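Uncharacterized protein PA0076 (Pseudomonas aeruginosa PAO1, PDB 2QNU) is of unknown function but, as a TagF-family protein, is probably associated with the type VI secretion system of this bacterium. Local coordinates at residues B[21-24]-B[25-29]. Residues are numbered along the deposited sequence; the frame is centred on the assembly and turned at random.
Sequences LPNT and FVEPW
L21 and V26, N' and N4 of helix 23-44, form a hydrophobic staple over its first turn, L21 CB lying 3.9 Å from V26 CG2. The isopropyl end of L21 turns to F25, its CD2 coming obliquely to within 3.8 Å of ring atom CE2. With CG anti to the backbone N (chi1 168°), the F25 ring meets L21 through CD2 and CE2 and takes W29 CB over one face, toward its rim. P22, the N-cap residue, offers its carbonyl to the turn: V26 N donates to P22 O at 3.1 Å, nearly straight and in the carbonyl plane, while F25 N adds a weak, bent bond to the same oxygen. E27 N binds N23 O at 2.9 Å. N23 CG, anti to the backbone N (chi1 -174°), carries the amide across E27, amide and carboxylate planes 77° apart; ND2 packs 3.1 Å from E27 CD without hydrogen-bonding the carboxylate. P28 lacks an N-H, leaving a kink as its ring packs by T24 O. L21, V26 and W29 touch Y7 of strand 4-7, P22 and F25 rest on L94 of strand 89-95, and W29 NE1 bonds T90 OG1, laying the start of the helix against the antiparallel sheet.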
# COMPACT_ATOMS: atom_id res chain seq x y z
N LEU B 21 -5.03 21.59 19.68
CA LEU B 21 -5.41 21.28 18.31
C LEU B 21 -5.84 22.57 17.59
O LEU B 21 -6.57 23.38 18.13
CB LEU B 21 -6.57 20.29 18.30
CG LEU B 21 -6.29 18.77 18.15
CD1 LEU B 21 -5.00 18.21 18.65
CD2 LEU B 21 -7.45 18.01 18.74
N PRO B 22 -5.37 22.77 16.35
CA PRO B 22 -5.81 23.99 15.62
C PRO B 22 -7.20 23.80 14.97
O PRO B 22 -7.67 22.68 14.81
CB PRO B 22 -4.72 24.17 14.58
CG PRO B 22 -4.20 22.74 14.31
CD PRO B 22 -4.44 21.93 15.57
N ASN B 23 -7.88 24.88 14.61
CA ASN B 23 -9.20 24.78 13.99
C ASN B 23 -9.17 24.15 12.60
O ASN B 23 -10.18 23.62 12.12
CB ASN B 23 -9.84 26.13 13.95
CG ASN B 23 -11.29 26.08 13.46
OD1 ASN B 23 -12.17 25.50 14.11
ND2 ASN B 23 -11.55 26.74 12.32
N THR B 24 -8.01 24.22 11.95
CA THR B 24 -7.80 23.60 10.65
C THR B 24 -8.16 22.16 10.77
O THR B 24 -8.73 21.55 9.87
CB THR B 24 -6.29 23.67 10.16
OG1 THR B 24 -5.43 22.89 11.03
CG2 THR B 24 -5.82 25.10 10.08
N PHE B 25 -7.82 21.59 11.92
CA PHE B 25 -8.24 20.22 12.18
C PHE B 25 -9.66 20.09 12.74
O PHE B 25 -10.44 19.25 12.29
CB PHE B 25 -7.27 19.56 13.13
CG PHE B 25 -7.79 18.27 13.63
CD1 PHE B 25 -7.84 17.17 12.79
CD2 PHE B 25 -8.33 18.17 14.90
CE1 PHE B 25 -8.36 15.97 13.23
CE2 PHE B 25 -8.88 16.98 15.32
CZ PHE B 25 -8.88 15.88 14.49
N VAL B 26 -9.95 20.87 13.78
CA VAL B 26 -11.18 20.73 14.54
C VAL B 26 -12.44 20.99 13.71
O VAL B 26 -13.34 20.15 13.69
CB VAL B 26 -11.14 21.62 15.82
CG1 VAL B 26 -12.53 21.62 16.55
CG2 VAL B 26 -10.01 21.19 16.77
N GLU B 27 -12.50 22.12 13.00
CA GLU B 27 -13.66 22.42 12.15
C GLU B 27 -14.08 21.21 11.29
O GLU B 27 -15.24 20.74 11.41
CB GLU B 27 -13.42 23.67 11.24
CG GLU B 27 -14.18 24.95 11.68
CD GLU B 27 -14.12 26.10 10.62
OE1 GLU B 27 -13.63 25.87 9.49
OE2 GLU B 27 -14.57 27.25 10.93
N PRO B 28 -13.18 20.72 10.40
CA PRO B 28 -13.57 19.53 9.62
C PRO B 28 -13.77 18.23 10.43
O PRO B 28 -14.56 17.36 10.07
CB PRO B 28 -12.39 19.36 8.61
CG PRO B 28 -11.24 20.09 9.25
CD PRO B 28 -11.87 21.24 9.97
N TRP B 29 -12.98 18.05 11.47
CA TRP B 29 -13.08 16.81 12.24
C TRP B 29 -14.47 16.77 12.90
O TRP B 29 -15.17 15.78 12.75
CB TRP B 29 -11.97 16.73 13.27
CG TRP B 29 -12.06 15.54 14.16
CD1 TRP B 29 -12.38 15.56 15.51
CD2 TRP B 29 -11.85 14.19 13.81
NE1 TRP B 29 -12.38 14.29 15.98
CE2 TRP B 29 -12.07 13.42 14.97
CE3 TRP B 29 -11.55 13.52 12.62
CZ2 TRP B 29 -11.96 12.02 14.98
CZ3 TRP B 29 -11.42 12.14 12.62
CH2 TRP B 29 -11.62 11.40 13.81